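Local coordinates for protein cytolethal distending toxin subunit A (Haemophilus ducreyi, PDB 1SR4) that probably pairs with CdtC, as a ricin-type lectin subunit, to deliver the genotoxic subunit CdtB of the cytolethal distending toxin into host cells, at residues N59-M64 against F110-Q115; W74-R79 against G94-W99; N126-D131 against R161-N166; L145-D148 against V152-K155; T177-D182 against R189-Y194. All blocks are in the same frame, centred on the assembly; numbering follows the deposited sequence.

How the interactions relate
All five contacts belong to one ricin-type beta-trefoil. Interaction 2 is nested in the chain loop closed by interaction 1, their centres about 11 Å apart, and interaction 4 lies inside the loop closed by interaction 3; interaction 5 comes last. Strands 62-65 and 189-196 are neighbours in one sheet, so interactions 1 and 5 meet through the backbone hydrogen bond between Met64 and Tyr194. Interaction 3 is tied to interaction 5 by the disulfide Cys162-Cys181 and to interaction 2 by the salt bridge Asp131-Arg79. Interactions 2 and 4, with centres about 24 Å apart, lie on opposite sides of the chain's centre: interaction 4 borders CdtB and CdtC, while interaction 2 touches neither.

Interaction 1: residues N59-M64 against F110-Q115; sequences NFMTLM and FRFVNQ
Phe60 and Gln115 make the flat, close part of this contact. The Gln115 side chain runs across one face of the Phe60 ring, with CG 3.8 Å from the ring centroid and only 14° off its normal, a CH-pi contact. Its amide continues over the same face, the two planes 21° apart, and NE2 comes to 3.6 Å from Phe60 CD2. With CG anti to the backbone N (chi1 175°) and an extended chain beyond, the glutamine spans the ring face; its OE1 accepts from Asn98 ND2, which helps keep the amide in place. Strands 62-65 and 110-114 belong to different sheets of the beta-trefoil, and it is side chains that join them here. Farther along the strand, Leu63 puts CD1 over a face of Phe112, 4.0 Å from the centroid and nearer the rim. Met61 is looser: its CE stands at the edge of that ring, 4.3 Å from Phe112 CE1. Leu63 and Phe112 are both buried; Gln115, by contrast, lies at the partly exposed end.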
# COMPACT_ATOMS: atom_id res chain seq x y z
N ASN A 59 -7.49 -9.79 -6.30
CA ASN A 59 -6.52 -10.75 -5.80
C ASN A 59 -5.29 -10.97 -6.68
O ASN A 59 -4.35 -11.65 -6.27
CB ASN A 59 -7.20 -12.09 -5.54
CG ASN A 59 -8.32 -11.97 -4.53
OD1 ASN A 59 -8.15 -11.38 -3.46
ND2 ASN A 59 -9.49 -12.52 -4.85
N PHE A 60 -5.30 -10.39 -7.88
CA PHE A 60 -4.19 -10.60 -8.79
C PHE A 60 -3.40 -9.35 -9.11
O PHE A 60 -3.85 -8.24 -8.88
CB PHE A 60 -4.73 -11.24 -10.07
CG PHE A 60 -5.43 -12.53 -9.81
CD1 PHE A 60 -4.69 -13.71 -9.69
CD2 PHE A 60 -6.79 -12.56 -9.58
CE1 PHE A 60 -5.32 -14.89 -9.33
CE2 PHE A 60 -7.43 -13.75 -9.22
CZ PHE A 60 -6.70 -14.91 -9.09
N MET A 61 -2.22 -9.55 -9.67
CA MET A 61 -1.35 -8.45 -10.02
C MET A 61 -0.35 -8.92 -11.06
O MET A 61 -0.39 -10.09 -11.48
CB MET A 61 -0.61 -7.98 -8.75
CG MET A 61 -0.00 -9.12 -7.91
SD MET A 61 1.54 -9.83 -8.55
CE MET A 61 2.70 -8.58 -7.95
N THR A 62 0.52 -8.02 -11.49
CA THR A 62 1.59 -8.41 -12.40
C THR A 62 2.91 -7.91 -11.82
O THR A 62 2.94 -6.99 -10.99
CB THR A 62 1.46 -7.79 -13.81
OG1 THR A 62 1.34 -6.36 -13.69
CG2 THR A 62 0.26 -8.37 -14.57
N LEU A 63 3.99 -8.55 -12.24
CA LEU A 63 5.34 -8.16 -11.84
C LEU A 63 5.81 -7.50 -13.13
O LEU A 63 5.95 -8.18 -14.16
CB LEU A 63 6.18 -9.39 -11.50
CG LEU A 63 5.66 -10.10 -10.24
CD1 LEU A 63 6.37 -11.44 -10.03
CD2 LEU A 63 5.87 -9.17 -9.06
N MET A 64 6.01 -6.19 -13.08
CA MET A 64 6.39 -5.44 -14.27
C MET A 64 7.82 -4.93 -14.22
O MET A 64 8.22 -4.31 -13.24
CB MET A 64 5.43 -4.24 -14.44
CG MET A 64 5.76 -3.35 -15.65
SD MET A 64 4.84 -1.76 -15.70
CE MET A 64 3.13 -2.26 -15.96
N PHE A 110 7.23 -14.72 0.01
CA PHE A 110 6.03 -14.77 -0.81
C PHE A 110 6.15 -15.79 -1.92
O PHE A 110 7.26 -16.16 -2.33
CB PHE A 110 5.77 -13.40 -1.43
CG PHE A 110 5.46 -12.34 -0.42
CD1 PHE A 110 4.18 -12.24 0.13
CD2 PHE A 110 6.46 -11.46 0.02
CE1 PHE A 110 3.89 -11.28 1.10
CE2 PHE A 110 6.17 -10.49 1.00
CZ PHE A 110 4.88 -10.41 1.53
N ARG A 111 5.00 -16.23 -2.40
CA ARG A 111 4.95 -17.16 -3.51
C ARG A 111 3.95 -16.57 -4.48
O ARG A 111 3.09 -15.76 -4.09
CB ARG A 111 4.51 -18.53 -3.05
CG ARG A 111 3.06 -18.63 -2.72
CD ARG A 111 2.69 -20.08 -2.71
NE ARG A 111 1.28 -20.30 -2.42
CZ ARG A 111 0.76 -21.51 -2.24
NH1 ARG A 111 1.54 -22.58 -2.31
NH2 ARG A 111 -0.53 -21.64 -1.95
N PHE A 112 4.06 -16.95 -5.75
CA PHE A 112 3.19 -16.43 -6.81
C PHE A 112 2.43 -17.54 -7.52
O PHE A 112 3.03 -18.43 -8.13
CB PHE A 112 4.05 -15.66 -7.81
CG PHE A 112 4.75 -14.47 -7.21
CD1 PHE A 112 4.16 -13.21 -7.22
CD2 PHE A 112 6.00 -14.62 -6.60
CE1 PHE A 112 4.79 -12.13 -6.62
CE2 PHE A 112 6.64 -13.54 -6.00
CZ PHE A 112 6.04 -12.29 -6.01
N VAL A 113 1.11 -17.46 -7.46
CA VAL A 113 0.22 -18.45 -8.08
C VAL A 113 -0.39 -17.90 -9.37
O VAL A 113 -1.03 -16.84 -9.36
CB VAL A 113 -0.89 -18.82 -7.09
CG1 VAL A 113 -1.68 -20.05 -7.59
CG2 VAL A 113 -0.26 -19.10 -5.71
N ASN A 114 -0.23 -18.61 -10.47
CA ASN A 114 -0.77 -18.15 -11.75
C ASN A 114 -2.29 -18.09 -11.74
O ASN A 114 -2.94 -19.03 -11.31
CB ASN A 114 -0.29 -19.05 -12.88
CG ASN A 114 -0.48 -18.41 -14.24
OD1 ASN A 114 -1.46 -18.68 -14.95
ND2 ASN A 114 0.45 -17.54 -14.61
N GLN A 115 -2.84 -16.98 -12.24
CA GLN A 115 -4.29 -16.83 -12.25
C GLN A 115 -4.99 -17.87 -13.10
O GLN A 115 -6.01 -18.41 -12.70
CB GLN A 115 -4.71 -15.45 -12.80
CG GLN A 115 -6.22 -15.32 -12.93
CD GLN A 115 -6.67 -13.94 -13.35
OE1 GLN A 115 -5.97 -13.24 -14.08
NE2 GLN A 115 -7.86 -13.55 -12.90

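Interaction 2: residues W74-R79 against G94-W99; sequences WALAKR and GNIRNW
Leu76 and Ile96 meet at about a right angle, branch against branch. Leu76 does not set out directly at the 94-99 segment; its CG stands anti to the carbonyl carbon (chi1 -56°), and from there CD2 reaches across to the isoleucine. The touching atoms are Leu76 CD2 and Ile96 CG2, 3.9 Å apart. Ile96 CD1 also comes near, 4.2 Å from Leu76 CD2, so the leucine methyl faces both branches of its partner. Ile96 CD1 approaches the backbone too, 4.3 Å from Trp74 O. The Trp74 side chain sets out away from this segment, and its indole meets the rings of Tyr85 and Phe93. Ile96 is buried and also packs on Val73, whereas Leu76 and Trp74 are exposed, which makes this a small apolar patch at the domain surface. Behind Ile96, the short 3-10 turn is braced by Arg97: its NE donates to Gly94 O at 2.9 Å, nearly straight at 169°, with the carbonyl oxygen in the guanidinium plane. The contact joins two loops of the beta-trefoil, one after strand 69-73 and one before strand 99-103, and the first of them belongs to the region, residues 74-85, inferred to mediate binding to target cells.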
# COMPACT_ATOMS: atom_id res chain seq x y z
N TRP A 74 4.83 -18.76 -20.70
CA TRP A 74 4.77 -18.65 -22.16
C TRP A 74 4.26 -20.04 -22.60
O TRP A 74 3.10 -20.18 -22.95
CB TRP A 74 6.13 -18.33 -22.79
CG TRP A 74 6.03 -18.22 -24.27
CD1 TRP A 74 5.27 -17.32 -24.98
CD2 TRP A 74 6.63 -19.08 -25.23
NE1 TRP A 74 5.37 -17.59 -26.33
CE2 TRP A 74 6.20 -18.66 -26.51
CE3 TRP A 74 7.50 -20.18 -25.14
CZ2 TRP A 74 6.60 -19.30 -27.69
CZ3 TRP A 74 7.90 -20.82 -26.32
CH2 TRP A 74 7.45 -20.38 -27.57
N ALA A 75 5.12 -21.06 -22.55
CA ALA A 75 4.70 -22.42 -22.90
C ALA A 75 3.87 -22.87 -21.70
O ALA A 75 4.34 -22.81 -20.55
CB ALA A 75 5.92 -23.35 -23.09
N LEU A 76 2.65 -23.31 -21.96
CA LEU A 76 1.73 -23.70 -20.90
C LEU A 76 2.04 -24.93 -20.06
O LEU A 76 1.64 -24.99 -18.90
CB LEU A 76 0.32 -23.87 -21.49
CG LEU A 76 -0.29 -22.67 -22.23
CD1 LEU A 76 -1.70 -23.04 -22.73
CD2 LEU A 76 -0.36 -21.46 -21.31
N ALA A 77 2.73 -25.92 -20.61
CA ALA A 77 3.03 -27.12 -19.84
C ALA A 77 3.90 -26.78 -18.63
O ALA A 77 4.75 -25.89 -18.69
CB ALA A 77 3.74 -28.15 -20.72
N LYS A 78 3.68 -27.50 -17.53
CA LYS A 78 4.44 -27.29 -16.30
C LYS A 78 5.94 -27.44 -16.52
O LYS A 78 6.38 -28.19 -17.38
CB LYS A 78 3.98 -28.28 -15.23
CG LYS A 78 2.56 -28.03 -14.74
CD LYS A 78 2.19 -29.03 -13.65
CE LYS A 78 1.65 -30.32 -14.23
NZ LYS A 78 0.26 -30.10 -14.76
N ARG A 79 6.71 -26.70 -15.73
CA ARG A 79 8.17 -26.70 -15.76
C ARG A 79 8.84 -25.98 -16.92
O ARG A 79 10.06 -26.04 -17.08
CB ARG A 79 8.73 -28.14 -15.62
CG ARG A 79 8.39 -28.76 -14.26
CD ARG A 79 9.21 -30.00 -13.91
NE ARG A 79 10.61 -29.70 -13.61
CZ ARG A 79 11.05 -29.18 -12.46
NH1 ARG A 79 10.21 -28.88 -11.48
NH2 ARG A 79 12.35 -28.95 -12.30
N GLY A 94 -3.60 -13.68 -22.45
CA GLY A 94 -4.66 -13.78 -21.47
C GLY A 94 -4.15 -13.78 -20.03
O GLY A 94 -3.07 -13.25 -19.72
N ASN A 95 -4.92 -14.40 -19.15
CA ASN A 95 -4.60 -14.40 -17.72
C ASN A 95 -3.38 -15.22 -17.24
O ASN A 95 -3.15 -15.30 -16.02
CB ASN A 95 -5.86 -14.80 -16.93
CG ASN A 95 -7.04 -13.85 -17.18
OD1 ASN A 95 -6.87 -12.76 -17.75
ND2 ASN A 95 -8.23 -14.25 -16.75
N ILE A 96 -2.61 -15.82 -18.15
CA ILE A 96 -1.42 -16.55 -17.72
C ILE A 96 -0.35 -15.51 -17.33
O ILE A 96 0.72 -15.86 -16.82
CB ILE A 96 -0.83 -17.44 -18.84
CG1 ILE A 96 -0.31 -16.57 -20.00
CG2 ILE A 96 -1.89 -18.43 -19.33
CD1 ILE A 96 0.44 -17.37 -21.08
N ARG A 97 -0.67 -14.24 -17.57
CA ARG A 97 0.23 -13.12 -17.25
C ARG A 97 0.02 -12.54 -15.85
O ARG A 97 0.82 -11.73 -15.38
CB ARG A 97 0.04 -12.01 -18.29
CG ARG A 97 0.47 -12.42 -19.70
CD ARG A 97 0.08 -11.34 -20.70
NE ARG A 97 -1.37 -11.14 -20.72
CZ ARG A 97 -1.96 -10.11 -21.30
NH1 ARG A 97 -1.24 -9.18 -21.93
NH2 ARG A 97 -3.28 -9.98 -21.23
N ASN A 98 -1.06 -12.96 -15.19
CA ASN A 98 -1.41 -12.47 -13.86
C ASN A 98 -1.12 -13.48 -12.77
O ASN A 98 -1.28 -14.68 -12.97
CB ASN A 98 -2.91 -12.10 -13.79
CG ASN A 98 -3.28 -11.01 -14.77
OD1 ASN A 98 -2.57 -10.02 -14.90
ND2 ASN A 98 -4.39 -11.20 -15.48
N TRP A 99 -0.72 -12.97 -11.61
CA TRP A 99 -0.38 -13.82 -10.48
C TRP A 99 -1.03 -13.33 -9.20
O TRP A 99 -1.32 -12.14 -9.05
CB TRP A 99 1.14 -13.81 -10.26
CG TRP A 99 1.95 -14.14 -11.48
CD1 TRP A 99 2.35 -13.27 -12.46
CD2 TRP A 99 2.44 -15.43 -11.86
NE1 TRP A 99 3.08 -13.94 -13.42
CE2 TRP A 99 3.15 -15.27 -13.07
CE3 TRP A 99 2.35 -16.70 -11.28
CZ2 TRP A 99 3.77 -16.34 -13.73
CZ3 TRP A 99 2.97 -17.77 -11.93
CH2 TRP A 99 3.68 -17.58 -13.14

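Interaction 3: residues N126-D131 against R161-N166; sequences NGLIHD and RCVTYN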
# COMPACT_ATOMS: atom_id res chain seq x y z
N ASN A 126 19.20 -21.40 -13.93
CA ASN A 126 19.49 -19.97 -14.00
C ASN A 126 18.28 -19.11 -14.37
O ASN A 126 18.44 -18.06 -14.97
CB ASN A 126 20.59 -19.67 -15.02
CG ASN A 126 21.91 -20.31 -14.65
OD1 ASN A 126 22.23 -20.47 -13.48
ND2 ASN A 126 22.70 -20.67 -15.66
N GLY A 127 17.08 -19.57 -14.03
CA GLY A 127 15.88 -18.79 -14.36
C GLY A 127 14.68 -19.16 -13.51
O GLY A 127 14.82 -19.62 -12.39
N LEU A 128 13.49 -18.95 -14.06
CA LEU A 128 12.27 -19.27 -13.34
C LEU A 128 11.40 -20.15 -14.22
O LEU A 128 11.42 -20.03 -15.42
CB LEU A 128 11.49 -17.98 -13.02
CG LEU A 128 12.12 -16.90 -12.13
CD1 LEU A 128 11.18 -15.68 -12.11
CD2 LEU A 128 12.35 -17.44 -10.71
N ILE A 129 10.63 -21.04 -13.59
CA ILE A 129 9.69 -21.89 -14.33
C ILE A 129 8.42 -21.80 -13.52
O ILE A 129 8.37 -21.04 -12.55
CB ILE A 129 10.15 -23.37 -14.36
CG1 ILE A 129 10.18 -23.94 -12.94
CG2 ILE A 129 11.50 -23.49 -15.07
CD1 ILE A 129 10.53 -25.43 -12.86
N HIS A 130 7.38 -22.52 -13.92
CA HIS A 130 6.16 -22.58 -13.14
C HIS A 130 5.90 -24.08 -12.96
O HIS A 130 6.17 -24.87 -13.86
CB HIS A 130 4.98 -21.87 -13.84
CG HIS A 130 4.52 -22.52 -15.11
ND1 HIS A 130 3.33 -23.21 -15.20
CD2 HIS A 130 5.07 -22.55 -16.35
CE1 HIS A 130 3.16 -23.63 -16.44
NE2 HIS A 130 4.20 -23.24 -17.16
N ASP A 131 5.43 -24.48 -11.77
CA ASP A 131 5.16 -25.89 -11.50
C ASP A 131 4.13 -26.00 -10.39
O ASP A 131 3.72 -24.99 -9.79
CB ASP A 131 6.45 -26.62 -11.08
CG ASP A 131 6.36 -28.15 -11.29
OD1 ASP A 131 5.36 -28.65 -11.83
OD2 ASP A 131 7.33 -28.84 -10.92
N ARG A 161 19.70 -15.81 -5.14
CA ARG A 161 19.98 -14.99 -6.32
C ARG A 161 18.73 -14.19 -6.71
O ARG A 161 17.62 -14.57 -6.38
CB ARG A 161 20.43 -15.88 -7.49
CG ARG A 161 21.76 -16.59 -7.24
CD ARG A 161 22.41 -17.05 -8.55
NE ARG A 161 21.67 -18.11 -9.23
CZ ARG A 161 21.99 -18.58 -10.43
NH1 ARG A 161 23.04 -18.08 -11.07
NH2 ARG A 161 21.29 -19.54 -11.00
N CYS A 162 18.92 -13.08 -7.42
CA CYS A 162 17.82 -12.22 -7.80
C CYS A 162 17.36 -12.35 -9.25
O CYS A 162 18.15 -12.63 -10.15
CB CYS A 162 18.19 -10.77 -7.47
SG CYS A 162 18.14 -10.49 -5.67
N VAL A 163 16.06 -12.13 -9.45
CA VAL A 163 15.44 -12.21 -10.77
C VAL A 163 15.95 -11.03 -11.60
O VAL A 163 15.72 -9.87 -11.28
CB VAL A 163 13.91 -12.19 -10.63
CG1 VAL A 163 13.25 -12.32 -12.01
CG2 VAL A 163 13.48 -13.32 -9.70
N THR A 164 16.63 -11.37 -12.69
CA THR A 164 17.28 -10.40 -13.57
C THR A 164 16.71 -10.45 -14.99
O THR A 164 16.28 -11.51 -15.45
CB THR A 164 18.79 -10.75 -13.64
OG1 THR A 164 19.28 -10.89 -12.30
CG2 THR A 164 19.59 -9.68 -14.39
N TYR A 165 16.71 -9.31 -15.68
CA TYR A 165 16.20 -9.28 -17.05
C TYR A 165 16.86 -8.15 -17.83
O TYR A 165 17.46 -7.26 -17.24
CB TYR A 165 14.68 -9.05 -17.05
CG TYR A 165 14.27 -7.72 -16.46
CD1 TYR A 165 14.04 -6.61 -17.28
CD2 TYR A 165 14.16 -7.57 -15.08
CE1 TYR A 165 13.71 -5.37 -16.72
CE2 TYR A 165 13.82 -6.35 -14.51
CZ TYR A 165 13.60 -5.25 -15.33
OH TYR A 165 13.31 -4.03 -14.74
N ASN A 166 16.75 -8.21 -19.15
CA ASN A 166 17.32 -7.17 -20.00
C ASN A 166 16.21 -6.21 -20.42
O ASN A 166 15.32 -6.59 -21.16
CB ASN A 166 17.95 -7.78 -21.25
CG ASN A 166 17.00 -8.72 -21.99
OD1 ASN A 166 16.44 -9.66 -21.41
ND2 ASN A 166 16.82 -8.48 -23.29
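The guanidinium of Arg161 is met at its edge by the Asn126 amide. Asn126 OD1 lies in the guanidinium plane and accepts from Arg161 NH2 at 2.8 Å in an almost straight bond, 173° at the hydrogen. Seen from the asparagine, the donor sits in the carbonyl plane on a lone pair of OD1. The two flat groups are nevertheless turned strongly against each other, 69° between planes, so the amide oxygen reaches the guanidinium edge-on and the groups do not stack. A bend at chi3 (-67°) in the Arg161 chain directs its end at the asparagine, and its NE has a partner of its own in Gln159 OE1. In the beta-trefoil these segments belong to two different two-stranded pairs, 120-124 with 127-131 and 162-165 with 176-179; across the contact they meet through side chains, with no backbone pairing. The apolar half is Leu128 against Val163. They cross at about a right angle, and the leucine's CD1 faces both valine methyls, 3.9 Å from Val163 CG1 and 4.1 Å from Val163 CG2. Both residues are buried: Leu128 also lies on Val121, while Val163 packs on Val176 and Leu178. The polar pair sits farther out, where Asn126 is exposed and Arg161 is partly so. Next to Arg161, Cys162 carries the disulfide to Cys181.

Interaction 4: residues L145-D148 against V152-K155; sequences LPTD and VVIK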
# COMPACT_ATOMS: atom_id res chain seq x y z
N LEU A 145 12.85 -7.39 -1.76
CA LEU A 145 13.63 -6.37 -1.08
C LEU A 145 13.25 -4.99 -1.64
O LEU A 145 13.47 -4.70 -2.81
CB LEU A 145 15.12 -6.64 -1.32
CG LEU A 145 15.62 -8.10 -1.28
CD1 LEU A 145 17.05 -8.16 -1.82
CD2 LEU A 145 15.56 -8.64 0.14
N PRO A 146 12.69 -4.13 -0.80
CA PRO A 146 12.32 -2.79 -1.28
C PRO A 146 13.54 -1.95 -1.63
O PRO A 146 14.60 -2.12 -1.03
CB PRO A 146 11.53 -2.21 -0.10
CG PRO A 146 12.24 -2.81 1.10
CD PRO A 146 12.47 -4.26 0.66
N THR A 147 13.39 -1.08 -2.62
CA THR A 147 14.48 -0.18 -3.02
C THR A 147 14.03 1.20 -2.57
O THR A 147 12.86 1.38 -2.19
CB THR A 147 14.67 -0.13 -4.53
OG1 THR A 147 13.56 0.54 -5.13
CG2 THR A 147 14.79 -1.54 -5.12
N ASP A 148 14.92 2.19 -2.62
CA ASP A 148 14.50 3.51 -2.19
C ASP A 148 13.58 4.27 -3.15
O ASP A 148 13.21 5.40 -2.88
CB ASP A 148 15.69 4.39 -1.81
CG ASP A 148 16.73 4.51 -2.89
OD1 ASP A 148 16.47 4.12 -4.06
OD2 ASP A 148 17.82 5.02 -2.57
N VAL A 152 10.87 -3.03 -6.19
CA VAL A 152 11.41 -4.14 -5.40
C VAL A 152 12.37 -5.01 -6.22
O VAL A 152 12.33 -5.02 -7.45
CB VAL A 152 10.29 -5.10 -4.87
CG1 VAL A 152 9.35 -4.37 -3.92
CG2 VAL A 152 9.50 -5.71 -6.04
N VAL A 153 13.23 -5.72 -5.51
CA VAL A 153 14.13 -6.67 -6.15
C VAL A 153 13.60 -8.02 -5.65
O VAL A 153 13.23 -8.14 -4.47
CB VAL A 153 15.60 -6.41 -5.74
CG1 VAL A 153 16.48 -7.64 -6.01
CG2 VAL A 153 16.13 -5.26 -6.57
N ILE A 154 13.50 -9.00 -6.54
CA ILE A 154 12.95 -10.31 -6.18
C ILE A 154 14.06 -11.33 -5.99
O ILE A 154 14.76 -11.70 -6.93
CB ILE A 154 12.00 -10.80 -7.26
CG1 ILE A 154 10.91 -9.74 -7.52
CG2 ILE A 154 11.38 -12.11 -6.84
CD1 ILE A 154 9.98 -10.05 -8.70
N LYS A 155 14.22 -11.79 -4.75
CA LYS A 155 15.28 -12.73 -4.43
C LYS A 155 14.80 -14.15 -4.17
O LYS A 155 13.94 -14.40 -3.32
CB LYS A 155 16.04 -12.21 -3.20
CG LYS A 155 17.32 -12.95 -2.87
CD LYS A 155 17.98 -12.30 -1.67
CE LYS A 155 19.38 -12.84 -1.42
NZ LYS A 155 19.96 -12.25 -0.17
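Leu145 satisfies both its backbone groups on Val153. Its N donates to Val153 O at 2.8 Å, and Leu145 O receives Val153 N at 2.9 Å. The same Leu145 O is also approached by Val152 CA at 3.4 Å, a CA-H...O contact. Leu145 and Val153 thus form an antiparallel hydrogen-bonded pair. Pro146 and Val152 follow as a non-hydrogen-bonded pair, a place that suits proline, which has no N-H to give. This is the turn end of the beta hairpin of strands 142-146 and 152-156 within the trefoil. Beyond the strand, Thr147 OG1 bonds to Ser149 OG and to Ala151 O across the turn, and its CG2 comes to 4.2 Å from Val153 CG2. Leu145 CD1 meets Val153 CG1 at 4.3 Å on the same side of the hairpin. The backbones of Pro146 and Asp148 hydrogen-bond to the CdtC chain, where Asp148 OD1 also accepts from Lys154 N of CdtC, and Pro146 packs on Phe253 of CdtB.

Interaction 5: residues T177-D182 against R189-Y194; sequences TLSVCD and RDQTWY
Close to the end of the trefoil, the turn after strand 176-179 is fastened to the start of strand 189-196 by two long polar side chains. Arg189 reaches over with CG anti to the backbone N (chi1 178°) and an extended chain as far as NE. Its NH1 forms the salt bridge with Asp182, bonding to OD1 at 2.7 Å on the syn lone pair and more weakly to OD2. The carboxylate stands nearly upright to the guanidinium, the planes 83° apart, so one nitrogen faces both oxygens. Arg189 NH2 turns to the strand end, donating to Ser179 OG at 3.0 Å and weakly to Val180 O. Ser179 OG has a further partner in Thr164 OG1. The turn itself holds an inverse gamma turn centred on Cys181, whose disulfide to Cys162 ties it to strand 162-165. Gln191 supplies the second arm: NE2 donates to Val180 O at 2.8 Å, from above the carbonyl plane, while OE1 accepts from Gly183 N and, weakly, from Asp182 N. Val180 O is therefore shared by two side chains. At Gln191 and Thr192 the strand is interrupted, and here Asp190 makes an Asx turn, its OD1 taking Thr192 N at 2.8 Å and Thr192 OG1 at 2.7 Å, both from the same face of the carboxylate.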
# COMPACT_ATOMS: atom_id res chain seq x y z
N THR A 177 16.44 -14.29 -15.86
CA THR A 177 17.43 -15.17 -15.28
C THR A 177 17.58 -14.89 -13.80
O THR A 177 16.91 -14.01 -13.25
CB THR A 177 18.81 -14.95 -15.94
OG1 THR A 177 19.20 -13.58 -15.77
CG2 THR A 177 18.76 -15.25 -17.44
N LEU A 178 18.47 -15.65 -13.15
CA LEU A 178 18.78 -15.46 -11.75
C LEU A 178 20.28 -15.16 -11.67
O LEU A 178 21.08 -15.86 -12.29
CB LEU A 178 18.47 -16.72 -10.95
CG LEU A 178 16.99 -17.04 -10.75
CD1 LEU A 178 16.83 -18.36 -10.02
CD2 LEU A 178 16.36 -15.89 -9.94
N SER A 179 20.66 -14.11 -10.96
CA SER A 179 22.08 -13.79 -10.82
C SER A 179 22.34 -13.07 -9.51
O SER A 179 21.41 -12.78 -8.75
CB SER A 179 22.58 -12.96 -12.02
OG SER A 179 21.89 -11.74 -12.12
N VAL A 180 23.60 -12.76 -9.24
CA VAL A 180 23.95 -12.10 -7.99
C VAL A 180 23.12 -10.84 -7.78
O VAL A 180 22.92 -10.04 -8.70
CB VAL A 180 25.48 -11.78 -7.94
CG1 VAL A 180 25.85 -10.81 -9.05
CG2 VAL A 180 25.84 -11.21 -6.59
N CYS A 181 22.62 -10.66 -6.56
CA CYS A 181 21.80 -9.50 -6.23
C CYS A 181 22.60 -8.23 -6.05
O CYS A 181 23.00 -7.92 -4.94
CB CYS A 181 21.01 -9.76 -4.94
SG CYS A 181 19.92 -11.22 -4.99
N ASP A 182 22.83 -7.47 -7.11
CA ASP A 182 23.56 -6.22 -6.94
C ASP A 182 22.67 -5.01 -7.17
O ASP A 182 23.10 -3.87 -7.01
CB ASP A 182 24.78 -6.17 -7.86
CG ASP A 182 24.46 -6.55 -9.29
OD1 ASP A 182 23.29 -6.39 -9.71
OD2 ASP A 182 25.39 -6.99 -9.99
N ARG A 189 20.86 -5.33 -18.18
CA ARG A 189 20.73 -6.10 -16.94
C ARG A 189 20.10 -5.23 -15.86
O ARG A 189 20.71 -4.27 -15.39
CB ARG A 189 22.14 -6.56 -16.52
CG ARG A 189 22.19 -7.33 -15.21
CD ARG A 189 23.59 -7.93 -14.95
NE ARG A 189 23.56 -8.83 -13.80
CZ ARG A 189 23.64 -8.44 -12.54
NH1 ARG A 189 23.79 -7.16 -12.25
NH2 ARG A 189 23.54 -9.33 -11.55
N ASP A 190 18.87 -5.56 -15.47
CA ASP A 190 18.15 -4.78 -14.46
C ASP A 190 17.52 -5.78 -13.50
O ASP A 190 17.18 -6.90 -13.90
CB ASP A 190 17.07 -3.96 -15.16
CG ASP A 190 16.53 -2.82 -14.30
OD1 ASP A 190 16.36 -2.95 -13.07
OD2 ASP A 190 16.23 -1.77 -14.89
N GLN A 191 17.40 -5.40 -12.23
CA GLN A 191 16.81 -6.31 -11.26
C GLN A 191 15.64 -5.65 -10.54
O GLN A 191 15.16 -6.18 -9.53
CB GLN A 191 17.85 -6.79 -10.23
CG GLN A 191 19.01 -7.57 -10.83
CD GLN A 191 19.97 -8.09 -9.77
OE1 GLN A 191 20.24 -7.41 -8.78
NE2 GLN A 191 20.50 -9.30 -9.99
N THR A 192 15.17 -4.50 -11.03
CA THR A 192 14.05 -3.86 -10.35
C THR A 192 12.73 -4.17 -11.05
O THR A 192 12.62 -4.13 -12.28
CB THR A 192 14.22 -2.32 -10.21
OG1 THR A 192 14.59 -1.75 -11.46
CG2 THR A 192 15.33 -1.99 -9.22
N TRP A 193 11.73 -4.47 -10.22
CA TRP A 193 10.38 -4.81 -10.66
C TRP A 193 9.36 -3.96 -9.94
O TRP A 193 9.62 -3.50 -8.82
CB TRP A 193 10.09 -6.27 -10.31
CG TRP A 193 10.93 -7.26 -11.06
CD1 TRP A 193 12.18 -7.72 -10.73
CD2 TRP A 193 10.57 -7.89 -12.29
NE1 TRP A 193 12.62 -8.62 -11.69
CE2 TRP A 193 11.65 -8.74 -12.66
CE3 TRP A 193 9.44 -7.83 -13.11
CZ2 TRP A 193 11.62 -9.51 -13.83
CZ3 TRP A 193 9.42 -8.61 -14.28
CH2 TRP A 193 10.50 -9.44 -14.61
N TYR A 194 8.20 -3.75 -10.56
CA TYR A 194 7.13 -3.00 -9.89
C TYR A 194 5.98 -3.96 -9.59
O TYR A 194 5.67 -4.86 -10.38
CB TYR A 194 6.57 -1.87 -10.77
CG TYR A 194 7.61 -1.06 -11.54
CD1 TYR A 194 8.71 -0.48 -10.90
CD2 TYR A 194 7.47 -0.86 -12.92
CE1 TYR A 194 9.65 0.30 -11.64
CE2 TYR A 194 8.39 -0.10 -13.65
CZ TYR A 194 9.47 0.48 -13.00
OH TYR A 194 10.36 1.23 -13.74